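PDB 4UE0: fiber from Bovine adenovirus 4, which forms the trimeric head at the tip of the viral fibre and probably mediates attachment of the virion to a host-cell receptor. Local coordinates for residues Arg12-Leu23 and Val49-Leu60; Thr82-Ile90 and Ile99-Pro107. All blocks are in the same frame, centred on the assembly; numbering follows the deposited sequence. Where two conformers were deposited one is given.

Contact 1 (Arg12-Leu23 and Val49-Leu60); sequences RVVGFMDFIIAL and VTTIYFQADSGL
Ile52 meets Phe16, Phe19 and Ile21 at the apolar centre, where strand 51-55 passes over the hairpin of strands 12-16 and 19-23. Its CG2 touches Phe16 CG at 3.8 Å and faces Ile21 CD1 tip to tip, while its CD1 lies in the plane of the Phe19 ring, at the edge. The Ile52 CA sits over the centre of the Phe16 ring, 4.0 Å from its centroid, a CH-pi contact. That ring then turns its own edge into the face of Tyr53, a T-shaped pair with centroids 5.0 Å apart and planes at 83°. Farther along the strand, Val14 CG2 stands almost exactly on the normal of the Phe54 ring, 3.7 Å from its centroid. The Phe54 CB points toward the hairpin, and with CG between backbone N and carbonyl carbon (chi1 59°) the ring presents a face to Val14 CG2; Leu23 CD1 closes on Phe54 CZ at 3.4 Å. Outward from Phe54 the contact turns polar. Arg12 brings its guanidinium past the ring, the planes 77° apart, and grips Gln55 O end-on: NH1 lies 2.9 Å from Gln55 O, and NH2 makes a longer bond to the same oxygen. Arg12 NH1 also forms a salt bridge to Asp57 OD1 at 3.0 Å, in the guanidinium plane and on the anti lone pair of the carboxylate. The other oxygen, OD2, caps the short helix by accepting from Leu60 N, so one aspartate serves both the helix start and the arginine. Among the neighbouring strands, Ile97 of strand 96-101 touches Phe54 and Leu60, and Cys40 of strand 34-40 touches Leu23. The contact thus packs hairpin 8-16/19-29 of one sheet against edge strand 51-55 of the other.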
loop_
_atom_site.group_PDB
_atom_site.type_symbol
_atom_site.label_atom_id
_atom_site.label_comp_id
_atom_site.label_asym_id
_atom_site.label_seq_id
_atom_site.Cartn_x
_atom_site.Cartn_y
_atom_site.Cartn_z
ATOM N N ARG A 12 -4.824 7.421 16.320
ATOM C CA ARG A 12 -4.211 7.172 17.614
ATOM C C ARG A 12 -2.707 7.251 17.439
ATOM O O ARG A 12 -2.124 6.541 16.620
ATOM C CB ARG A 12 -4.610 5.782 18.107
ATOM C CG ARG A 12 -3.853 5.259 19.314
ATOM C CD ARG A 12 -4.012 6.188 20.512
ATOM N NE ARG A 12 -3.190 5.722 21.620
ATOM C CZ ARG A 12 -3.508 4.696 22.404
ATOM N NH1 ARG A 12 -4.662 4.044 22.249
ATOM N NH2 ARG A 12 -2.664 4.316 23.350
ATOM N N VAL A 13 -2.089 8.121 18.216
ATOM C CA VAL A 13 -0.664 8.182 18.314
ATOM C C VAL A 13 -0.265 7.308 19.498
ATOM O O VAL A 13 -0.890 7.394 20.563
ATOM C CB VAL A 13 -0.217 9.638 18.470
ATOM C CG1 VAL A 13 1.249 9.702 18.806
ATOM C CG2 VAL A 13 -0.516 10.415 17.200
ATOM N N VAL A 14 0.718 6.438 19.302
ATOM C CA VAL A 14 1.197 5.550 20.361
ATOM C C VAL A 14 2.663 5.833 20.621
ATOM O O VAL A 14 3.489 5.678 19.725
ATOM C CB VAL A 14 1.052 4.078 19.931
ATOM C CG1 VAL A 14 1.546 3.129 21.019
ATOM C CG2 VAL A 14 -0.392 3.763 19.591
ATOM N N GLY A 15 2.984 6.216 21.853
ATOM C CA GLY A 15 4.369 6.228 22.297
ATOM C C GLY A 15 4.758 4.836 22.767
ATOM O O GLY A 15 4.106 4.262 23.628
ATOM N N PHE A 16 5.802 4.270 22.185
ATOM C CA PHE A 16 6.242 2.932 22.546
ATOM C C PHE A 16 7.739 2.969 22.657
ATOM O O PHE A 16 8.430 3.327 21.716
ATOM C CB PHE A 16 5.836 1.893 21.515
ATOM C CG PHE A 16 6.103 0.483 21.957
ATOM C CD1 PHE A 16 5.264 -0.129 22.856
ATOM C CD2 PHE A 16 7.186 -0.208 21.491
ATOM C CE1 PHE A 16 5.512 -1.410 23.297
ATOM C CE2 PHE A 16 7.440 -1.495 21.922
ATOM C CZ PHE A 16 6.571 -2.105 22.841
ATOM N N MET A 17 8.120 2.604 23.874
ATOM C CA MET A 17 9.369 2.919 24.393
ATOM C C MET A 17 9.548 4.400 24.024
ATOM O O MET A 17 8.642 5.225 24.326
ATOM C CB MET A 17 10.366 1.916 23.832
ATOM C CG MET A 17 9.842 0.471 24.033
ATOM S SD MET A 17 9.836 -0.204 25.738
ATOM C CE MET A 17 8.415 -1.295 25.911
ATOM N N ASP A 18 10.671 4.689 23.353
ATOM C CA ASP A 18 11.202 6.005 23.105
ATOM C C ASP A 18 10.899 6.455 21.664
ATOM O O ASP A 18 11.593 7.335 21.155
ATOM C CB ASP A 18 12.722 5.906 23.359
ATOM C CG ASP A 18 13.396 7.241 23.642
ATOM O OD1 ASP A 18 12.754 8.222 24.078
ATOM O OD2 ASP A 18 14.609 7.285 23.346
ATOM N N PHE A 19 9.879 5.884 21.005
ATOM C CA PHE A 19 9.498 6.341 19.666
ATOM C C PHE A 19 7.968 6.378 19.551
ATOM O O PHE A 19 7.229 5.994 20.481
ATOM C CB PHE A 19 10.197 5.529 18.555
ATOM C CG PHE A 19 9.794 4.072 18.489
ATOM C CD1 PHE A 19 10.464 3.110 19.244
ATOM C CD2 PHE A 19 8.745 3.647 17.659
ATOM C CE1 PHE A 19 10.122 1.767 19.175
ATOM C CE2 PHE A 19 8.400 2.307 17.593
ATOM C CZ PHE A 19 9.066 1.383 18.379
ATOM N N ILE A 20 7.487 6.918 18.435
ATOM C CA ILE A 20 6.051 7.136 18.151
ATOM C C ILE A 20 5.674 6.335 16.929
ATOM O O ILE A 20 6.418 6.292 15.943
ATOM C CB ILE A 20 5.778 8.636 17.744
ATOM C CG1 ILE A 20 5.868 9.546 18.951
ATOM C CG2 ILE A 20 4.411 8.849 17.053
ATOM C CD1 ILE A 20 4.718 9.435 19.932
ATOM N N ILE A 21 4.478 5.748 16.990
ATOM C CA ILE A 21 3.802 5.280 15.796
ATOM C C ILE A 21 2.443 5.943 15.745
ATOM O O ILE A 21 1.872 6.312 16.781
ATOM C CB ILE A 21 3.638 3.770 15.700
ATOM C CG1 ILE A 21 2.715 3.202 16.754
ATOM C CG2 ILE A 21 4.974 3.111 15.675
ATOM C CD1 ILE A 21 2.238 1.817 16.385
ATOM N N ALA A 22 1.957 6.175 14.531
ATOM C CA ALA A 22 0.691 6.879 14.352
ATOM C C ALA A 22 -0.228 6.042 13.477
ATOM O O ALA A 22 0.073 5.783 12.308
ATOM C CB ALA A 22 0.898 8.268 13.778
ATOM N N LEU A 23 -1.331 5.623 14.082
ATOM C CA LEU A 23 -2.331 4.749 13.465
ATOM C C LEU A 23 -3.579 5.506 13.081
ATOM O O LEU A 23 -4.001 6.419 13.790
ATOM C CB LEU A 23 -2.711 3.635 14.423
ATOM C CG LEU A 23 -1.570 2.747 14.911
ATOM C CD1 LEU A 23 -2.026 1.876 16.085
ATOM C CD2 LEU A 23 -1.087 1.895 13.762
ATOM N N VAL A 49 12.831 -4.116 17.994
ATOM C CA VAL A 49 11.541 -4.601 18.426
ATOM C C VAL A 49 10.934 -5.608 17.465
ATOM O O VAL A 49 11.108 -5.546 16.233
ATOM C CB VAL A 49 10.516 -3.502 18.700
ATOM C CG1 VAL A 49 11.000 -2.517 19.738
ATOM C CG2 VAL A 49 10.142 -2.798 17.448
ATOM N N THR A 50 10.209 -6.552 18.061
ATOM C CA THR A 50 9.394 -7.490 17.320
ATOM C C THR A 50 7.918 -7.226 17.529
ATOM O O THR A 50 7.102 -7.671 16.725
ATOM C CB THR A 50 9.703 -8.954 17.702
ATOM O OG1 THR A 50 9.596 -9.129 19.117
ATOM C CG2 THR A 50 11.090 -9.311 17.293
ATOM N N THR A 51 7.564 -6.571 18.619
ATOM C CA THR A 51 6.160 -6.349 18.965
ATOM C C THR A 51 5.971 -4.951 19.514
ATOM O O THR A 51 6.773 -4.509 20.343
ATOM C CB THR A 51 5.653 -7.353 20.032
ATOM O OG1 THR A 51 6.006 -8.695 19.660
ATOM C CG2 THR A 51 4.165 -7.216 20.259
ATOM N N ILE A 52 4.946 -4.257 19.033
ATOM C CA ILE A 52 4.489 -3.007 19.609
ATOM C C ILE A 52 3.096 -3.256 20.143
ATOM O O ILE A 52 2.243 -3.762 19.427
ATOM C CB ILE A 52 4.454 -1.880 18.564
ATOM C CG1 ILE A 52 5.864 -1.574 18.069
ATOM C CG2 ILE A 52 3.799 -0.648 19.133
ATOM C CD1 ILE A 52 5.898 -0.637 16.868
ATOM N N TYR A 53 2.875 -2.943 21.417
ATOM C CA TYR A 53 1.574 -3.175 22.031
ATOM C C TYR A 53 1.157 -1.937 22.810
ATOM O O TYR A 53 1.990 -1.120 23.218
ATOM C CB TYR A 53 1.624 -4.413 22.940
ATOM C CG TYR A 53 2.655 -4.323 23.999
ATOM C CD1 TYR A 53 2.460 -3.530 25.133
ATOM C CD2 TYR A 53 3.864 -4.963 23.856
ATOM C CE1 TYR A 53 3.441 -3.383 26.064
ATOM C CE2 TYR A 53 4.841 -4.854 24.834
ATOM C CZ TYR A 53 4.625 -4.044 25.938
ATOM O OH TYR A 53 5.616 -3.904 26.895
ATOM N N PHE A 54 -0.133 -1.816 23.044
ATOM C CA PHE A 54 -0.683 -0.678 23.728
ATOM C C PHE A 54 -2.150 -0.949 24.028
ATOM O O PHE A 54 -2.763 -1.867 23.490
ATOM C CB PHE A 54 -0.525 0.600 22.879
ATOM C CG PHE A 54 -1.200 0.521 21.542
ATOM C CD1 PHE A 54 -0.561 -0.076 20.454
ATOM C CD2 PHE A 54 -2.475 1.032 21.383
ATOM C CE1 PHE A 54 -1.197 -0.158 19.237
ATOM C CE2 PHE A 54 -3.111 0.962 20.178
ATOM C CZ PHE A 54 -2.477 0.371 19.105
ATOM N N GLN A 55 -2.704 -0.106 24.875
ATOM C CA GLN A 55 -4.096 -0.226 25.258
ATOM C C GLN A 55 -4.919 0.652 24.325
ATOM O O GLN A 55 -4.633 1.844 24.133
ATOM C CB GLN A 55 -4.278 0.131 26.728
ATOM C CG GLN A 55 -5.567 -0.357 27.352
ATOM C CD GLN A 55 -5.574 -0.112 28.847
ATOM O OE1 GLN A 55 -4.604 0.406 29.414
ATOM N NE2 GLN A 55 -6.663 -0.484 29.494
ATOM N N ALA A 56 -5.934 0.042 23.727
ATOM C CA ALA A 56 -6.698 0.694 22.685
ATOM C C ALA A 56 -7.723 1.574 23.267
ATOM O O ALA A 56 -8.295 1.266 24.306
ATOM C CB ALA A 56 -7.384 -0.318 21.793
ATOM N N ASP A 57 -7.961 2.644 22.519
ATOM C CA ASP A 57 -9.095 3.531 22.673
ATOM C C ASP A 57 -10.343 2.913 22.008
ATOM O O ASP A 57 -10.262 1.982 21.181
ATOM C CB ASP A 57 -8.751 4.876 21.996
ATOM C CG ASP A 57 -8.193 4.694 20.563
ATOM O OD1 ASP A 57 -7.028 4.297 20.397
ATOM O OD2 ASP A 57 -8.943 4.944 19.617
ATOM N N SER A 58 -11.506 3.465 22.346
ATOM C CA SER A 58 -12.786 3.003 21.794
ATOM C C SER A 58 -12.823 2.957 20.255
ATOM O O SER A 58 -13.346 1.988 19.649
ATOM C CB SER A 58 -13.904 3.924 22.296
ATOM O OG SER A 58 -13.726 5.267 21.835
ATOM N N GLY A 59 -12.291 4.020 19.642
ATOM C CA GLY A 59 -12.311 4.147 18.194
ATOM C C GLY A 59 -11.583 2.971 17.564
ATOM O O GLY A 59 -12.111 2.240 16.732
ATOM N N LEU A 60 -10.359 2.756 17.997
ATOM C CA LEU A 60 -9.544 1.731 17.383
ATOM C C LEU A 60 -10.084 0.336 17.662
ATOM O O LEU A 60 -10.053 -0.572 16.810
ATOM C CB LEU A 60 -8.140 1.870 17.911
ATOM C CG LEU A 60 -7.053 1.141 17.188
ATOM C CD1 LEU A 60 -7.050 1.337 15.669
ATOM C CD2 LEU A 60 -5.760 1.640 17.783
#

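Contact 2 (Thr82-Ile90 and Ile99-Pro107); sequences TIKTYGVTI and INFSSSLEP
Tyr86 of strand 83-90 reaches over Ser102 to Leu105, the residues that follow strand 99-101. Its CB passes Ser102 OG at 3.9 Å and the edge of the Phe101 ring. Since CG is anti to the carbonyl carbon (chi1 -54°), the ring lies between Lys84 CG on one face and Leu105 CD2 on the opposite face; the latter methyl is 3.6 Å from the centroid, on the ring normal. Tyr86 CD2 and CE2 run beside Ser103 OG, and CE2 also comes near Ser104 O. At the tip, OH shares a water with Glu106 OE2 and has a weak hydrogen bond to Gln76 of strand 70-77. Next along the strand, Gly87 N donates to Ser102 OG at 2.9 Å, and Ser102 N returns a bond to Gly87 O. Thr89 and Asn100 form a hydrogen-bonded pair, with Asn100 N 2.8 Å from Thr89 O. On the buried face, Val88 lies alongside Ile99 and Phe101, its CG1 3.5 Å from Ile99 CG2, and Trp114 of strand 114-120 packs against Val88. Paired backbones from Val88-Phe101 to Ile90-Ile99, with the Ser102 hydroxyl taking the Gly87 N bond, form the open end of the antiparallel beta hairpin 83-93/96-101.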
loop_
_atom_site.group_PDB
_atom_site.type_symbol
_atom_site.label_atom_id
_atom_site.label_comp_id
_atom_site.label_asym_id
_atom_site.label_seq_id
_atom_site.Cartn_x
_atom_site.Cartn_y
_atom_site.Cartn_z
ATOM N N THR A 82 20.062 -3.056 0.562
ATOM C CA THR A 82 19.142 -4.183 0.497
ATOM C C THR A 82 17.839 -3.822 1.234
ATOM O O THR A 82 17.835 -2.994 2.154
ATOM C CB THR A 82 19.715 -5.471 1.101
ATOM O OG1 THR A 82 20.022 -5.239 2.467
ATOM C CG2 THR A 82 20.977 -5.892 0.376
ATOM N N ILE A 83 16.751 -4.448 0.814
ATOM C CA ILE A 83 15.427 -4.193 1.385
ATOM C C ILE A 83 14.962 -5.410 2.148
ATOM O O ILE A 83 14.943 -6.504 1.609
ATOM C CB ILE A 83 14.407 -3.866 0.283
ATOM C CG1 ILE A 83 14.897 -2.688 -0.583
ATOM C CG2 ILE A 83 13.062 -3.553 0.915
ATOM C CD1 ILE A 83 15.166 -1.409 0.204
ATOM N N LYS A 84 14.600 -5.200 3.410
ATOM C CA LYS A 84 13.991 -6.241 4.221
ATOM C C LYS A 84 12.496 -5.989 4.274
ATOM O O LYS A 84 12.068 -4.873 4.573
ATOM C CB LYS A 84 14.559 -6.247 5.659
ATOM C CG LYS A 84 13.974 -7.339 6.546
ATOM C CD LYS A 84 14.634 -8.693 6.440
ATOM C CE LYS A 84 14.310 -9.500 7.698
ATOM N NZ LYS A 84 15.068 -10.776 7.795
ATOM N N THR A 85 11.717 -7.018 3.965
ATOM C CA THR A 85 10.255 -6.975 4.060
ATOM C C THR A 85 9.809 -7.708 5.317
ATOM O O THR A 85 10.287 -8.796 5.615
ATOM C CB THR A 85 9.622 -7.592 2.815
ATOM O OG1 THR A 85 10.094 -6.898 1.662
ATOM C CG2 THR A 85 8.116 -7.488 2.849
ATOM N N TYR A 86 8.907 -7.084 6.069
ATOM C CA TYR A 86 8.336 -7.622 7.295
ATOM C C TYR A 86 6.859 -7.820 7.161
ATOM O O TYR A 86 6.161 -6.942 6.630
ATOM C CB TYR A 86 8.579 -6.687 8.474
ATOM C CG TYR A 86 10.019 -6.319 8.682
ATOM C CD1 TYR A 86 10.554 -5.201 8.057
ATOM C CD2 TYR A 86 10.853 -7.050 9.516
ATOM C CE1 TYR A 86 11.853 -4.817 8.232
ATOM C CE2 TYR A 86 12.185 -6.680 9.694
ATOM C CZ TYR A 86 12.673 -5.561 9.069
ATOM O OH TYR A 86 14.001 -5.200 9.251
ATOM N N GLY A 87 6.386 -8.957 7.647
ATOM C CA GLY A 87 4.971 -9.146 7.841
ATOM C C GLY A 87 4.519 -8.452 9.119
ATOM O O GLY A 87 5.257 -8.445 10.108
ATOM N N VAL A 88 3.332 -7.858 9.089
ATOM C CA VAL A 88 2.774 -7.109 10.210
ATOM C C VAL A 88 1.405 -7.704 10.533
ATOM O O VAL A 88 0.528 -7.716 9.691
ATOM C CB VAL A 88 2.602 -5.621 9.869
ATOM C CG1 VAL A 88 2.212 -4.874 11.137
ATOM C CG2 VAL A 88 3.857 -5.027 9.252
ATOM N N THR A 89 1.296 -8.288 11.717
ATOM C CA THR A 89 0.041 -8.918 12.153
ATOM C C THR A 89 -0.488 -8.125 13.331
ATOM O O THR A 89 0.225 -7.978 14.331
ATOM C CB THR A 89 0.296 -10.389 12.538
ATOM O OG1 THR A 89 0.831 -11.098 11.396
ATOM C CG2 THR A 89 -1.008 -11.055 12.966
ATOM N N ILE A 90 -1.704 -7.618 13.212
ATOM C CA ILE A 90 -2.283 -6.760 14.229
ATOM C C ILE A 90 -3.532 -7.416 14.786
ATOM O O ILE A 90 -4.471 -7.722 14.075
ATOM C CB ILE A 90 -2.635 -5.368 13.708
ATOM C CG1 ILE A 90 -1.502 -4.756 12.878
ATOM C CG2 ILE A 90 -2.975 -4.484 14.903
ATOM C CD1 ILE A 90 -1.579 -4.989 11.370
ATOM N N ILE A 99 0.900 -5.351 17.650
ATOM C CA ILE A 99 1.432 -5.274 16.300
ATOM C C ILE A 99 2.694 -6.117 16.309
ATOM O O ILE A 99 3.695 -5.744 16.923
ATOM C CB ILE A 99 1.768 -3.811 15.903
ATOM C CG1 ILE A 99 0.528 -2.911 15.990
ATOM C CG2 ILE A 99 2.346 -3.765 14.489
ATOM C CD1 ILE A 99 0.820 -1.439 15.908
ATOM N N ASN A 100 2.635 -7.252 15.631
ATOM C CA ASN A 100 3.745 -8.187 15.597
ATOM C C ASN A 100 4.419 -8.165 14.263
ATOM O O ASN A 100 3.759 -8.353 13.228
ATOM C CB ASN A 100 3.277 -9.597 15.930
ATOM C CG ASN A 100 3.286 -9.837 17.403
ATOM O OD1 ASN A 100 4.362 -9.978 18.007
ATOM N ND2 ASN A 100 2.119 -9.896 18.005
ATOM N N PHE A 101 5.714 -7.949 14.272
ATOM C CA PHE A 101 6.556 -7.990 13.063
ATOM C C PHE A 101 7.119 -9.391 12.908
ATOM O O PHE A 101 7.482 -10.027 13.896
ATOM C CB PHE A 101 7.651 -6.921 13.159
ATOM C CG PHE A 101 7.080 -5.549 13.234
ATOM C CD1 PHE A 101 6.705 -4.874 12.091
ATOM C CD2 PHE A 101 6.836 -4.958 14.455
ATOM C CE1 PHE A 101 6.118 -3.631 12.164
ATOM C CE2 PHE A 101 6.249 -3.711 14.520
ATOM C CZ PHE A 101 5.876 -3.055 13.381
ATOM N N SER A 102 7.268 -9.836 11.675
ATOM C CA SER A 102 7.711 -11.195 11.408
ATOM C C SER A 102 9.113 -11.466 11.906
ATOM O O SER A 102 9.452 -12.616 12.214
ATOM C CB SER A 102 7.596 -11.459 9.918
ATOM O OG SER A 102 8.274 -10.479 9.151
ATOM N N SER A 103 9.958 -10.438 11.953
ATOM C CA SER A 103 11.283 -10.533 12.510
ATOM C C SER A 103 11.596 -9.185 13.150
ATOM O O SER A 103 10.862 -8.201 12.962
ATOM C CB SER A 103 12.280 -11.019 11.454
ATOM O OG SER A 103 12.463 -10.133 10.437
ATOM N N SER A 104 12.682 -9.145 13.904
ATOM C CA SER A 104 13.034 -7.921 14.599
ATOM C C SER A 104 13.395 -6.807 13.622
ATOM O O SER A 104 14.108 -7.005 12.657
ATOM C CB SER A 104 14.171 -8.177 15.594
ATOM O OG SER A 104 15.361 -8.577 14.939
ATOM N N LEU A 105 12.905 -5.618 13.923
ATOM C CA LEU A 105 13.214 -4.456 13.110
ATOM C C LEU A 105 14.668 -4.002 13.345
ATOM O O LEU A 105 15.259 -4.239 14.396
ATOM C CB LEU A 105 12.243 -3.319 13.439
ATOM C CG LEU A 105 10.772 -3.618 13.200
ATOM C CD1 LEU A 105 9.925 -2.456 13.692
ATOM C CD2 LEU A 105 10.496 -3.846 11.743
ATOM N N GLU A 106 15.257 -3.374 12.332
ATOM C CA GLU A 106 16.567 -2.755 12.486
ATOM C C GLU A 106 16.416 -1.432 13.222
ATOM O O GLU A 106 15.626 -0.578 12.811
ATOM C CB GLU A 106 17.207 -2.455 11.136
ATOM C CG GLU A 106 17.388 -3.668 10.256
ATOM C CD GLU A 106 18.412 -4.622 10.804
ATOM O OE1 GLU A 106 19.436 -4.166 11.351
ATOM O OE2 GLU A 106 18.196 -5.841 10.680
ATOM N N PRO A 107 17.201 -1.206 14.281
ATOM C CA PRO A 107 17.121 0.087 14.938
ATOM C C PRO A 107 17.527 1.256 14.039
ATOM O O PRO A 107 18.460 1.139 13.260
ATOM C CB PRO A 107 18.140 -0.046 16.088
ATOM C CG PRO A 107 18.321 -1.518 16.308
ATOM C CD PRO A 107 18.161 -2.106 14.943
HETATM O O HOH W 1 10.766 -10.348 8.206
HETATM O O HOH W 2 16.079 -6.920 9.836
HETATM O O HOH W 3 3.557 -10.697 11.563
HETATM O O HOH W 4 -0.394 -9.703 16.508
#

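In the fold
Both contacts are partly buried, each with an apolar centre and a more exposed margin, but they join different levels of the fold. Contact 1 is packing between the two sheets, with side chains doing the work and polar bonds confined to its Arg12 end. Contact 2 lies within one sheet and adds backbone hydrogen bonds and bridging waters to its side-chain packing. They meet because strands 51-55 and 96-101 are neighbours: Ile52 O probably accepts from Ile99 N, Thr51 OG1 is 2.7 Å from Asn100 OD1, and Ile21 packs on Ile99. Both also border the trimer interface: Val13, not touching segment 49-60, packs on Ile32 of the second subunit, and Thr89 on Gln77 of the third subunit.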